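Local structure of putative alpha KG dependent 2,4-D dioxygenase (Burkholderia xenovorans, 5J92) at residues L64-G69 with R259-W264; K160-L165 with T242-Q247; L172-D177 with D236-L241; H254-R259 with D281-H286. The protein binds iron(II) and probably acts as a 2-oxoglutarate-dependent dioxygenase of the TfdA family. All coordinates share one frame; numbering follows the deposited sequence.

Contact 1. Residues L64-G69 with R259-W264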
loop_
_atom_site.group_PDB
_atom_site.type_symbol
_atom_site.label_atom_id
_atom_site.label_comp_id
_atom_site.label_asym_id
_atom_site.label_seq_id
_atom_site.Cartn_x
_atom_site.Cartn_y
_atom_site.Cartn_z
ATOM N N LEU A 64 -34.174 -1.808 0.898
ATOM C CA LEU A 64 -34.206 -0.619 0.056
ATOM C C LEU A 64 -35.036 0.486 0.695
ATOM O O LEU A 64 -34.676 1.665 0.616
ATOM C CB LEU A 64 -34.753 -0.966 -1.326
ATOM C CG LEU A 64 -33.796 -1.747 -2.223
ATOM C CD1 LEU A 64 -34.485 -2.118 -3.517
ATOM C CD2 LEU A 64 -32.545 -0.930 -2.503
ATOM N N ALA A 65 -36.152 0.126 1.329
ATOM C CA ALA A 65 -36.990 1.134 1.969
ATOM C C ALA A 65 -36.259 1.813 3.119
ATOM O O ALA A 65 -36.373 3.031 3.309
ATOM C CB ALA A 65 -38.289 0.496 2.465
ATOM N N PHE A 66 -35.498 1.042 3.899
ATOM C CA PHE A 66 -34.699 1.630 4.969
ATOM C C PHE A 66 -33.642 2.570 4.402
ATOM O O PHE A 66 -33.509 3.718 4.843
ATOM C CB PHE A 66 -34.062 0.519 5.808
ATOM C CG PHE A 66 -33.033 1.009 6.796
ATOM C CD1 PHE A 66 -33.406 1.738 7.909
ATOM C CD2 PHE A 66 -31.696 0.712 6.617
ATOM C CE1 PHE A 66 -32.457 2.184 8.817
ATOM C CE2 PHE A 66 -30.743 1.154 7.515
ATOM C CZ PHE A 66 -31.124 1.895 8.618
ATOM N N ALA A 67 -32.902 2.107 3.392
ATOM C CA ALA A 67 -31.871 2.936 2.783
ATOM C C ALA A 67 -32.445 4.244 2.244
ATOM O O ALA A 67 -31.835 5.308 2.402
ATOM C CB ALA A 67 -31.180 2.149 1.672
ATOM N N ALA A 68 -33.633 4.190 1.631
ATOM C CA ALA A 68 -34.234 5.359 0.998
ATOM C C ALA A 68 -34.592 6.457 1.992
ATOM O O ALA A 68 -34.931 7.566 1.562
ATOM C CB ALA A 68 -35.468 4.955 0.197
ATOM N N GLY A 69 -34.561 6.177 3.294
ATOM C CA GLY A 69 -34.775 7.238 4.259
ATOM C C GLY A 69 -33.605 8.197 4.414
ATOM O O GLY A 69 -33.789 9.274 4.988
ATOM N N ARG A 259 -26.839 -11.768 9.143
ATOM C CA ARG A 259 -27.900 -10.763 9.177
ATOM C C ARG A 259 -27.506 -9.484 9.917
ATOM O O ARG A 259 -28.385 -8.733 10.377
ATOM C CB ARG A 259 -29.199 -11.330 9.756
ATOM C CG ARG A 259 -29.889 -12.356 8.863
ATOM C CD ARG A 259 -30.270 -11.773 7.511
ATOM N NE ARG A 259 -31.020 -12.765 6.747
ATOM C CZ ARG A 259 -31.990 -12.483 5.890
ATOM N NH1 ARG A 259 -32.338 -11.224 5.666
ATOM N NH2 ARG A 259 -32.613 -13.468 5.261
ATOM N N ASP A 260 -26.204 -9.203 9.998
ATOM C CA ASP A 260 -25.749 -7.855 10.282
ATOM C C ASP A 260 -26.203 -6.956 9.135
ATOM O O ASP A 260 -25.994 -7.285 7.961
ATOM C CB ASP A 260 -24.223 -7.788 10.353
ATOM C CG ASP A 260 -23.643 -8.141 11.716
ATOM O OD1 ASP A 260 -24.375 -8.326 12.705
ATOM O OD2 ASP A 260 -22.398 -8.201 11.774
ATOM N N LEU A 261 -26.808 -5.823 9.460
ATOM C CA LEU A 261 -26.985 -4.745 8.494
ATOM C C LEU A 261 -25.957 -3.674 8.834
ATOM O O LEU A 261 -26.033 -3.046 9.897
ATOM C CB LEU A 261 -28.407 -4.189 8.525
ATOM C CG LEU A 261 -28.938 -3.464 7.284
ATOM C CD1 LEU A 261 -30.339 -2.947 7.546
ATOM C CD2 LEU A 261 -28.056 -2.313 6.860
ATOM N N VAL A 262 -25.006 -3.456 7.934
ATOM C CA VAL A 262 -23.941 -2.484 8.152
ATOM C C VAL A 262 -24.162 -1.329 7.188
ATOM O O VAL A 262 -24.252 -1.526 5.966
ATOM C CB VAL A 262 -22.542 -3.094 7.978
ATOM C CG1 VAL A 262 -21.468 -2.004 8.140
ATOM C CG2 VAL A 262 -22.326 -4.210 8.990
ATOM N N MET A 263 -24.275 -0.134 7.756
ATOM C CA MET A 263 -24.492 1.109 7.033
ATOM C C MET A 263 -23.284 1.995 7.275
ATOM O O MET A 263 -22.876 2.176 8.431
ATOM C CB MET A 263 -25.792 1.761 7.518
ATOM C CG MET A 263 -25.927 3.249 7.349
ATOM S SD MET A 263 -27.421 3.765 8.224
ATOM C CE MET A 263 -27.549 5.470 7.694
ATOM N N TRP A 264 -22.652 2.479 6.191
ATOM C CA TRP A 264 -21.464 3.307 6.355
ATOM C C TRP A 264 -21.530 4.551 5.481
ATOM O O TRP A 264 -22.108 4.549 4.388
ATOM C CB TRP A 264 -20.153 2.515 6.101
ATOM C CG TRP A 264 -19.849 2.132 4.661
ATOM C CD1 TRP A 264 -19.156 2.865 3.731
ATOM C CD2 TRP A 264 -20.202 0.909 4.018
ATOM N NE1 TRP A 264 -19.077 2.174 2.534
ATOM C CE2 TRP A 264 -19.707 0.967 2.690
ATOM C CE3 TRP A 264 -20.898 -0.232 4.428
ATOM C CZ2 TRP A 264 -19.879 -0.071 1.789
ATOM C CZ3 TRP A 264 -21.072 -1.264 3.515
ATOM C CH2 TRP A 264 -20.568 -1.176 2.216
#

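Contact 2. Residues K160-L165 with T242-Q247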
loop_
_atom_site.group_PDB
_atom_site.type_symbol
_atom_site.label_atom_id
_atom_site.label_comp_id
_atom_site.label_asym_id
_atom_site.label_seq_id
_atom_site.Cartn_x
_atom_site.Cartn_y
_atom_site.Cartn_z
ATOM N N LYS A 160 -4.793 13.683 12.317
ATOM C CA LYS A 160 -3.490 13.268 12.809
ATOM C C LYS A 160 -2.365 13.537 11.809
ATOM O O LYS A 160 -1.224 13.167 12.078
ATOM C CB LYS A 160 -3.532 11.778 13.177
ATOM C CG LYS A 160 -4.362 11.455 14.417
ATOM C CD LYS A 160 -3.969 12.245 15.653
ATOM C CE LYS A 160 -4.722 11.755 16.904
ATOM N NZ LYS A 160 -6.209 11.943 16.885
ATOM N N LEU A 161 -2.646 14.184 10.676
ATOM C CA LEU A 161 -1.606 14.409 9.675
ATOM C C LEU A 161 -0.437 15.201 10.264
ATOM O O LEU A 161 -0.646 16.111 11.080
ATOM C CB LEU A 161 -2.158 15.166 8.462
ATOM C CG LEU A 161 -2.936 14.417 7.387
ATOM C CD1 LEU A 161 -3.488 15.434 6.361
ATOM C CD2 LEU A 161 -2.030 13.399 6.678
ATOM N N PRO A 162 0.802 14.854 9.906
ATOM C CA PRO A 162 1.938 15.723 10.226
ATOM C C PRO A 162 1.689 17.113 9.671
ATOM O O PRO A 162 1.039 17.280 8.637
ATOM C CB PRO A 162 3.120 15.062 9.508
ATOM C CG PRO A 162 2.673 13.736 9.074
ATOM C CD PRO A 162 1.212 13.557 9.353
ATOM N N ASP A 163 2.261 18.109 10.347
ATOM C CA ASP A 163 1.948 19.498 10.025
ATOM C C ASP A 163 2.229 19.828 8.561
ATOM O O ASP A 163 1.453 20.551 7.923
ATOM C CB ASP A 163 2.734 20.435 10.933
ATOM C CG ASP A 163 2.465 21.888 10.618
ATOM O OD1 ASP A 163 1.433 22.408 11.099
ATOM O OD2 ASP A 163 3.265 22.503 9.869
ATOM N N HIS A 164 3.335 19.323 8.014
ATOM C CA HIS A 164 3.684 19.672 6.641
ATOM C C HIS A 164 2.710 19.053 5.640
ATOM O O HIS A 164 2.441 19.642 4.589
ATOM C CB HIS A 164 5.133 19.277 6.338
ATOM C CG HIS A 164 5.342 17.807 6.151
ATOM N ND1 HIS A 164 5.439 16.926 7.207
ATOM C CD2 HIS A 164 5.476 17.063 5.027
ATOM C CE1 HIS A 164 5.624 15.703 6.741
ATOM N NE2 HIS A 164 5.659 15.760 5.422
ATOM N N LEU A 165 2.196 17.853 5.919
ATOM C CA LEU A 165 1.162 17.296 5.046
ATOM C C LEU A 165 -0.166 18.020 5.219
ATOM O O LEU A 165 -0.904 18.189 4.246
ATOM C CB LEU A 165 0.977 15.799 5.294
ATOM C CG LEU A 165 2.119 14.922 4.769
ATOM C CD1 LEU A 165 1.805 13.455 4.988
ATOM C CD2 LEU A 165 2.402 15.207 3.300
ATOM N N THR A 242 -2.418 7.751 1.454
ATOM C CA THR A 242 -3.140 6.486 1.565
ATOM C C THR A 242 -2.449 5.527 2.525
ATOM O O THR A 242 -3.117 4.853 3.320
ATOM C CB THR A 242 -3.296 5.851 0.189
ATOM O OG1 THR A 242 -4.022 6.756 -0.648
ATOM C CG2 THR A 242 -4.065 4.547 0.304
ATOM N N GLU A 243 -1.118 5.460 2.478
ATOM C CA GLU A 243 -0.414 4.633 3.450
ATOM C C GLU A 243 -0.654 5.157 4.855
ATOM O O GLU A 243 -0.941 4.384 5.777
ATOM C CB GLU A 243 1.087 4.586 3.159
ATOM C CG GLU A 243 1.876 3.810 4.242
ATOM C CD GLU A 243 3.386 3.767 4.002
ATOM O OE1 GLU A 243 3.841 4.224 2.930
ATOM O OE2 GLU A 243 4.116 3.247 4.882
ATOM N N PHE A 244 -0.576 6.476 5.024
ATOM C CA PHE A 244 -0.767 7.062 6.345
ATOM C C PHE A 244 -2.170 6.781 6.873
ATOM O O PHE A 244 -2.335 6.307 8.006
ATOM C CB PHE A 244 -0.506 8.571 6.298
ATOM C CG PHE A 244 -0.752 9.249 7.619
ATOM C CD1 PHE A 244 0.237 9.267 8.591
ATOM C CD2 PHE A 244 -1.981 9.822 7.898
ATOM C CE1 PHE A 244 0.007 9.868 9.838
ATOM C CE2 PHE A 244 -2.225 10.418 9.135
ATOM C CZ PHE A 244 -1.224 10.446 10.104
ATOM N N ALA A 245 -3.192 7.012 6.038
ATOM C CA ALA A 245 -4.585 6.964 6.472
ATOM C C ALA A 245 -5.106 5.548 6.689
ATOM O O ALA A 245 -6.217 5.388 7.207
ATOM C CB ALA A 245 -5.478 7.694 5.460
ATOM N N THR A 246 -4.371 4.522 6.270
ATOM C CA THR A 246 -4.814 3.152 6.459
ATOM C C THR A 246 -3.960 2.406 7.481
ATOM O O THR A 246 -4.023 1.173 7.558
ATOM C CB THR A 246 -4.855 2.423 5.113
ATOM O OG1 THR A 246 -3.581 2.508 4.465
ATOM C CG2 THR A 246 -5.914 3.075 4.210
ATOM N N GLN A 247 -3.168 3.133 8.264
ATOM C CA GLN A 247 -2.492 2.530 9.395
ATOM C C GLN A 247 -3.527 2.017 10.389
ATOM O O GLN A 247 -4.648 2.534 10.448
ATOM C CB GLN A 247 -1.583 3.552 10.080
ATOM C CG GLN A 247 -0.266 3.809 9.379
ATOM C CD GLN A 247 0.529 4.870 10.098
ATOM O OE1 GLN A 247 1.452 4.556 10.842
ATOM N NE2 GLN A 247 0.160 6.139 9.903
#

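Contact 3. Residues L172-D177 with D236-L241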
loop_
_atom_site.group_PDB
_atom_site.type_symbol
_atom_site.label_atom_id
_atom_site.label_comp_id
_atom_site.label_asym_id
_atom_site.label_seq_id
_atom_site.Cartn_x
_atom_site.Cartn_y
_atom_site.Cartn_z
ATOM N N LEU A 172 -6.512 21.515 -2.040
ATOM C CA LEU A 172 -6.250 20.738 -3.236
ATOM C C LEU A 172 -7.517 20.044 -3.724
ATOM O O LEU A 172 -8.445 19.762 -2.960
ATOM C CB LEU A 172 -5.171 19.687 -2.968
ATOM C CG LEU A 172 -3.754 20.135 -2.609
ATOM C CD1 LEU A 172 -2.889 18.907 -2.500
ATOM C CD2 LEU A 172 -3.195 21.117 -3.650
ATOM N N SER A 173 -7.533 19.752 -5.023
ATOM C CA SER A 173 -8.534 18.892 -5.626
ATOM C C SER A 173 -7.814 17.776 -6.369
ATOM O O SER A 173 -6.657 17.920 -6.781
ATOM C CB SER A 173 -9.464 19.665 -6.578
ATOM O OG SER A 173 -10.268 20.570 -5.846
ATOM N N CYS A 174 -8.512 16.659 -6.534
ATOM C CA CYS A 174 -7.938 15.473 -7.151
ATOM C C CYS A 174 -8.785 15.017 -8.322
ATOM O O CYS A 174 -9.979 15.306 -8.396
ATOM C CB CYS A 174 -7.835 14.319 -6.163
ATOM S SG CYS A 174 -6.647 14.576 -4.864
ATOM N N HIS A 175 -8.137 14.269 -9.222
ATOM C CA HIS A 175 -8.800 13.592 -10.330
ATOM C C HIS A 175 -9.263 12.212 -9.875
ATOM O O HIS A 175 -8.486 11.478 -9.262
ATOM C CB HIS A 175 -7.848 13.441 -11.517
ATOM C CG HIS A 175 -7.379 14.738 -12.115
ATOM N ND1 HIS A 175 -8.158 15.476 -12.977
ATOM C CD2 HIS A 175 -6.191 15.389 -12.034
ATOM C CE1 HIS A 175 -7.478 16.534 -13.391
ATOM N NE2 HIS A 175 -6.285 16.510 -12.827
ATOM N N TYR A 176 -10.518 11.859 -10.180
ATOM C CA TYR A 176 -11.080 10.546 -9.860
ATOM C C TYR A 176 -11.515 9.890 -11.166
ATOM O O TYR A 176 -12.204 10.524 -11.975
ATOM C CB TYR A 176 -12.253 10.664 -8.872
ATOM C CG TYR A 176 -11.871 11.256 -7.516
ATOM C CD1 TYR A 176 -11.615 12.625 -7.379
ATOM C CD2 TYR A 176 -11.783 10.457 -6.371
ATOM C CE1 TYR A 176 -11.264 13.176 -6.152
ATOM C CE2 TYR A 176 -11.436 11.008 -5.122
ATOM C CZ TYR A 176 -11.178 12.353 -5.023
ATOM O OH TYR A 176 -10.816 12.903 -3.811
ATOM N N ASP A 177 -11.103 8.628 -11.377
ATOM C CA ASP A 177 -11.080 8.023 -12.716
ATOM C C ASP A 177 -11.257 6.507 -12.582
ATOM O O ASP A 177 -10.282 5.795 -12.330
ATOM C CB ASP A 177 -9.759 8.381 -13.391
ATOM C CG ASP A 177 -9.659 7.915 -14.829
ATOM O OD1 ASP A 177 -10.506 7.130 -15.308
ATOM O OD2 ASP A 177 -8.681 8.347 -15.479
ATOM N N ASP A 236 2.468 10.697 -5.925
ATOM C CA ASP A 236 3.267 10.440 -4.738
ATOM C C ASP A 236 2.584 10.984 -3.485
ATOM O O ASP A 236 2.639 10.349 -2.421
ATOM C CB ASP A 236 4.666 11.033 -4.890
ATOM C CG ASP A 236 5.625 10.521 -3.816
ATOM O OD1 ASP A 236 5.993 9.317 -3.868
ATOM O OD2 ASP A 236 5.981 11.317 -2.917
ATOM N N LEU A 237 1.931 12.149 -3.586
ATOM C CA LEU A 237 1.190 12.667 -2.438
ATOM C C LEU A 237 0.064 11.722 -2.057
ATOM O O LEU A 237 -0.123 11.412 -0.878
ATOM C CB LEU A 237 0.641 14.073 -2.716
ATOM C CG LEU A 237 -0.249 14.605 -1.586
ATOM C CD1 LEU A 237 0.538 14.732 -0.282
ATOM C CD2 LEU A 237 -0.871 15.970 -1.939
ATOM N N LEU A 238 -0.687 11.230 -3.051
ATOM C CA LEU A 238 -1.778 10.309 -2.740
ATOM C C LEU A 238 -1.255 8.991 -2.185
ATOM O O LEU A 238 -1.891 8.404 -1.306
ATOM C CB LEU A 238 -2.642 10.060 -3.980
ATOM C CG LEU A 238 -3.375 11.315 -4.488
ATOM C CD1 LEU A 238 -4.304 11.006 -5.686
ATOM C CD2 LEU A 238 -4.112 12.046 -3.371
ATOM N N ARG A 239 -0.103 8.520 -2.675
ATOM C CA ARG A 239 0.518 7.330 -2.112
ATOM C C ARG A 239 0.835 7.535 -0.635
ATOM O O ARG A 239 0.529 6.681 0.205
ATOM C CB ARG A 239 1.801 6.988 -2.879
ATOM C CG ARG A 239 2.583 5.798 -2.295
ATOM C CD ARG A 239 4.076 5.828 -2.666
ATOM N NE ARG A 239 4.711 7.108 -2.321
ATOM C CZ ARG A 239 5.018 7.472 -1.080
ATOM N NH1 ARG A 239 4.745 6.656 -0.068
ATOM N NH2 ARG A 239 5.586 8.654 -0.845
ATOM N N GLU A 240 1.462 8.665 -0.306
ATOM C CA GLU A 240 1.845 8.927 1.075
ATOM C C GLU A 240 0.616 9.047 1.971
ATOM O O GLU A 240 0.599 8.504 3.083
ATOM C CB GLU A 240 2.709 10.182 1.144
ATOM C CG GLU A 240 3.307 10.462 2.518
ATOM C CD GLU A 240 4.526 9.590 2.840
ATOM O OE1 GLU A 240 5.029 8.894 1.924
ATOM O OE2 GLU A 240 4.985 9.609 4.009
ATOM N N LEU A 241 -0.418 9.763 1.507
ATOM C CA LEU A 241 -1.639 9.919 2.294
ATOM C C LEU A 241 -2.350 8.583 2.498
ATOM O O LEU A 241 -2.850 8.301 3.593
ATOM C CB LEU A 241 -2.583 10.922 1.623
ATOM C CG LEU A 241 -2.083 12.368 1.563
ATOM C CD1 LEU A 241 -2.994 13.265 0.716
ATOM C CD2 LEU A 241 -1.922 12.925 2.947
#

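Contact 4. Residues H254-R259 with D281-H286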
loop_
_atom_site.group_PDB
_atom_site.type_symbol
_atom_site.label_atom_id
_atom_site.label_comp_id
_atom_site.label_asym_id
_atom_site.label_seq_id
_atom_site.Cartn_x
_atom_site.Cartn_y
_atom_site.Cartn_z
ATOM N N HIS A 254 -14.402 -5.195 10.459
ATOM C CA HIS A 254 -15.681 -5.728 10.906
ATOM C C HIS A 254 -15.725 -7.234 10.686
ATOM O O HIS A 254 -15.696 -7.701 9.537
ATOM C CB HIS A 254 -16.852 -5.059 10.194
ATOM C CG HIS A 254 -18.181 -5.504 10.714
ATOM N ND1 HIS A 254 -18.620 -5.189 11.986
ATOM C CD2 HIS A 254 -19.145 -6.274 10.160
ATOM C CE1 HIS A 254 -19.812 -5.725 12.178
ATOM N NE2 HIS A 254 -20.152 -6.389 11.086
ATOM N N GLU A 255 -15.812 -7.988 11.789
ATOM C CA GLU A 255 -16.080 -9.423 11.734
ATOM C C GLU A 255 -17.582 -9.623 11.580
ATOM O O GLU A 255 -18.357 -9.307 12.490
ATOM C CB GLU A 255 -15.563 -10.130 12.988
ATOM C CG GLU A 255 -14.046 -10.133 13.127
ATOM C CD GLU A 255 -13.368 -11.034 12.113
ATOM O OE1 GLU A 255 -14.052 -11.873 11.485
ATOM O OE2 GLU A 255 -12.142 -10.901 11.931
ATOM N N TRP A 256 -17.990 -10.150 10.434
ATOM C CA TRP A 256 -19.402 -10.239 10.098
ATOM C C TRP A 256 -20.120 -11.285 10.940
ATOM O O TRP A 256 -19.568 -12.335 11.282
ATOM C CB TRP A 256 -19.565 -10.582 8.616
ATOM C CG TRP A 256 -19.357 -9.406 7.740
ATOM C CD1 TRP A 256 -18.192 -9.013 7.137
ATOM C CD2 TRP A 256 -20.351 -8.454 7.365
ATOM N NE1 TRP A 256 -18.411 -7.871 6.387
ATOM C CE2 TRP A 256 -19.729 -7.507 6.518
ATOM C CE3 TRP A 256 -21.712 -8.305 7.666
ATOM C CZ2 TRP A 256 -20.416 -6.420 5.979
ATOM C CZ3 TRP A 256 -22.399 -7.237 7.112
ATOM C CH2 TRP A 256 -21.741 -6.304 6.279
ATOM N N SER A 257 -21.381 -10.988 11.257
ATOM C CA SER A 257 -22.311 -11.969 11.789
ATOM C C SER A 257 -23.479 -12.069 10.821
ATOM O O SER A 257 -23.806 -11.106 10.115
ATOM C CB SER A 257 -22.830 -11.573 13.182
ATOM O OG SER A 257 -21.795 -11.559 14.145
ATOM N N VAL A 258 -24.118 -13.237 10.797
ATOM C CA VAL A 258 -25.252 -13.435 9.900
ATOM C C VAL A 258 -26.331 -12.403 10.201
ATOM O O VAL A 258 -26.676 -12.158 11.365
ATOM C CB VAL A 258 -25.781 -14.873 10.019
ATOM C CG1 VAL A 258 -27.160 -15.002 9.361
ATOM C CG2 VAL A 258 -24.801 -15.847 9.358
ATOM N N ARG A 259 -26.839 -11.768 9.143
ATOM C CA ARG A 259 -27.900 -10.763 9.177
ATOM C C ARG A 259 -27.506 -9.484 9.917
ATOM O O ARG A 259 -28.385 -8.733 10.377
ATOM C CB ARG A 259 -29.199 -11.330 9.756
ATOM C CG ARG A 259 -29.889 -12.356 8.863
ATOM C CD ARG A 259 -30.270 -11.773 7.511
ATOM N NE ARG A 259 -31.020 -12.765 6.747
ATOM C CZ ARG A 259 -31.990 -12.483 5.890
ATOM N NH1 ARG A 259 -32.338 -11.224 5.666
ATOM N NH2 ARG A 259 -32.613 -13.468 5.261
ATOM N N ASP A 281 -15.673 -21.033 -0.323
ATOM C CA ASP A 281 -16.794 -20.842 0.583
ATOM C C ASP A 281 -17.707 -19.750 0.036
ATOM O O ASP A 281 -17.262 -18.812 -0.629
ATOM C CB ASP A 281 -16.304 -20.475 1.988
ATOM C CG ASP A 281 -15.880 -21.693 2.801
ATOM O OD1 ASP A 281 -15.755 -22.797 2.219
ATOM O OD2 ASP A 281 -15.673 -21.544 4.030
ATOM N N VAL A 282 -18.996 -19.897 0.283
ATOM C CA VAL A 282 -19.969 -18.941 -0.226
ATOM C C VAL A 282 -20.020 -17.725 0.692
ATOM O O VAL A 282 -19.864 -17.835 1.914
ATOM C CB VAL A 282 -21.352 -19.601 -0.402
ATOM C CG1 VAL A 282 -21.925 -20.043 0.920
ATOM C CG2 VAL A 282 -22.305 -18.659 -1.133
ATOM N N ARG A 283 -20.206 -16.555 0.088
ATOM C CA ARG A 283 -20.379 -15.291 0.798
ATOM C C ARG A 283 -21.495 -14.542 0.091
ATOM O O ARG A 283 -21.322 -14.107 -1.052
ATOM C CB ARG A 283 -19.102 -14.457 0.790
ATOM C CG ARG A 283 -19.235 -13.136 1.535
ATOM C CD ARG A 283 -17.934 -12.352 1.521
ATOM N NE ARG A 283 -18.030 -11.099 2.271
ATOM C CZ ARG A 283 -17.093 -10.154 2.256
ATOM N NH1 ARG A 283 -15.997 -10.320 1.531
ATOM N NH2 ARG A 283 -17.251 -9.040 2.957
ATOM N N GLU A 284 -22.628 -14.374 0.762
ATOM C CA GLU A 284 -23.786 -13.740 0.152
ATOM C C GLU A 284 -24.103 -12.471 0.924
ATOM O O GLU A 284 -24.416 -12.529 2.117
ATOM C CB GLU A 284 -24.999 -14.671 0.134
ATOM C CG GLU A 284 -26.199 -14.042 -0.552
ATOM C CD GLU A 284 -27.419 -14.938 -0.563
ATOM O OE1 GLU A 284 -27.303 -16.129 -0.206
ATOM O OE2 GLU A 284 -28.504 -14.441 -0.929
ATOM N N MET A 285 -24.050 -11.340 0.228
ATOM C CA MET A 285 -24.313 -10.013 0.765
ATOM C C MET A 285 -25.299 -9.301 -0.146
ATOM O O MET A 285 -25.187 -9.381 -1.374
ATOM C CB MET A 285 -23.027 -9.183 0.847
ATOM C CG MET A 285 -21.884 -9.811 1.617
ATOM S SD MET A 285 -21.745 -9.092 3.262
ATOM C CE MET A 285 -21.000 -10.446 4.170
ATOM N N HIS A 286 -26.269 -8.618 0.450
ATOM C CA HIS A 286 -27.216 -7.797 -0.290
ATOM C C HIS A 286 -26.901 -6.330 -0.046
ATOM O O HIS A 286 -26.725 -5.912 1.105
ATOM C CB HIS A 286 -28.651 -8.123 0.118
ATOM C CG HIS A 286 -29.082 -9.503 -0.271
ATOM N ND1 HIS A 286 -30.394 -9.823 -0.534
ATOM C CD2 HIS A 286 -28.372 -10.642 -0.458
ATOM C CE1 HIS A 286 -30.478 -11.102 -0.856
ATOM N NE2 HIS A 286 -29.265 -11.621 -0.816
#

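Contact 1. Residues L64-G69 with R259-W264
F66 drops its ring from the helix of L64-G69 onto the strand of R259-W264, where L261 and M263 receive it. All three side chains are buried, and no hydrogen bond crosses the contact. F66 CD2 lies 4.0 Å from L261 CD1, and F66 CE2 is almost as close to the same methyl. L261 thus meets the CD2-CE2 bond of the ring with one methyl, set obliquely to it. M263 meets the far end, with SD 4.2 Å from F66 CZ. This is a Met-aromatic contact in an oblique setting: SD sits 5.2 Å from the centroid of the F66 ring and 65° off the ring normal. The chain of M263 is extended and crosses F66 at about a right angle. F66 has CG anti to its own N (chi1 170°), which swings the ring down from the helix toward the strand. L261 and M263 are two apart on the strand and put their side chains on the same side of it. The outer side is looser. L64 and A65 are exposed, and their side chains come no nearer than about 10 Å to any atom of R259-W264. The ring of F66 also meets F53 and F70 edge-to-face. Helix 60-67 therefore packs on the mixed sheet, where strand 261-265 runs between strands 50-53 and 132-139, with Y134 and F136 of the latter also touching M263.

Contact 2. Residues K160-L165 with T242-Q247
F244 reaches from the end of helix 231-245 to the turn at K160, L161 and P162, and its ring carries the whole contact. The apolar touches come first. L161 CD2 lies 3.8 Å from F244 CD2 and nearly as close to CE2, with the two side chains set obliquely. P162 and F244 point at each other from opposite directions, with P162 CD 3.9 Å from F244 CE1. K160 adds CB beside F244 CZ, while the rest of its bent chain leads away. One polar atom joins this group: K160 O is 3.4 Å from F244 CZ. L161 CD2, P162 CD and K160 O all sit obliquely to the ring. F244 has CG anti to the backbone N (chi1 177°), which carries the ring out from the helix to the turn.

The hydrogen bonds lie within T242-Q247 and finish the helix. T246 OG1 donates to T242 O over 2.7 Å. Q247 NE2 donates to F244 O at 3.1 Å with an N-H...O angle of 166°, on a lone pair in the carbonyl plane. Q247 N reaches the same oxygen, so two donors hold it.

E243 makes a salt bridge to R272 of the second subunit. The arrangement is plain helix-end packing. The last turn of one helix meets the loop before another, with P162 as N-cap residue of helix 163-169.

Contact 3. Residues L172-D177 with D236-L241
This is a buried, apolar strand-to-helix contact, in which strand 173-176 and the residue before it pack against helix 231-245, away from the iron site. It rests on two pairs of side chains. L172 and L237 reach toward each other tip to tip, with L172 CD1 3.6 Å from L237 CD2. The second pair is C174 and L238, with C174 SG 3.9 Å from L238 CD2. L172 and C174 are two residues apart and point the same way, toward the helix. L237 and L238 are consecutive on the helix and both face the strand. Their different chi1 angles (L237 175°, L238 -64°) help send the two CD2 methyls to different partners, L172 and C174. No hydrogen bond joins the two segments.

The polar groups of D236-L241 lie away from the strand. R239 grips D236 side-on, with NE 3.0 Å and NH2 3.1 Å from the same atom, D236 OD1. Both nitrogens come from one face of the carboxylate, above its plane. R239 NH2 also bonds E240 OE1 at 2.8 Å. This network should hold the guanidinium in place. D236 and E240 have further salt bridges to R119 and R274 of the second subunit. The arrangement is a helix lying on one face of an antiparallel sheet, with leucines toward the sheet and charges toward the subunit interface.

Contact 4. Residues H254-R259 with D281-H286
W256 presents one indole face to M285, whose terminal methyl and sulfur both lie over it. M285 CE is a CH-pi partner of the five-membered ring of W256, 3.9 Å from its centroid and 14° off the normal. M285 SD sits over the six-membered ring, 4.0 Å from its centroid and 9° off the normal, a Met-aromatic contact. M285 bends at chi2, which turns its end across the indole. The opposite face of W256 is covered by H254 CD2, so the indole is packed between the two side chains. R283 crosses W256 at about a right angle, with R283 NH2 3.8 Å from W256 NE1 and the two planes 61° apart. No hydrogen bond links that pair; W256 NE1 donates to T149 instead. The R283 side chain is about 10 Å from the bound iron(II). H286 NE2 bonds E284 OE2 at 2.9 Å. The loop between strands 251-254 and 261-265 thus packs against the start of strand 284-291, an edge strand of the mixed sheet within this chain, with L137 and S139 of strand 132-139 touching both W256 and M285.

How the contacts relate
Contacts 1 and 4 lie on the mixed sheet and share R259. They touch directly: V262 packs on W256, and D260 OD2 is 3.0 Å from H254 NE2, a probable hydrogen bond. Contacts 2 and 3 both use helix 231-245, where L161 packs on L241 and L165 on L237. Their centres lie about 30 Å from that of contact 1. Contacts 1 and 3 are buried and apolar; contacts 2 and 4 are partly buried. Contacts 1 and 4 each pair an aromatic ring with a methionine, oblique in contact 1 and over the face in contact 4. Contact 2 is built round the F244 ring, contact 3 on leucines and a cysteine; both touch the second subunit.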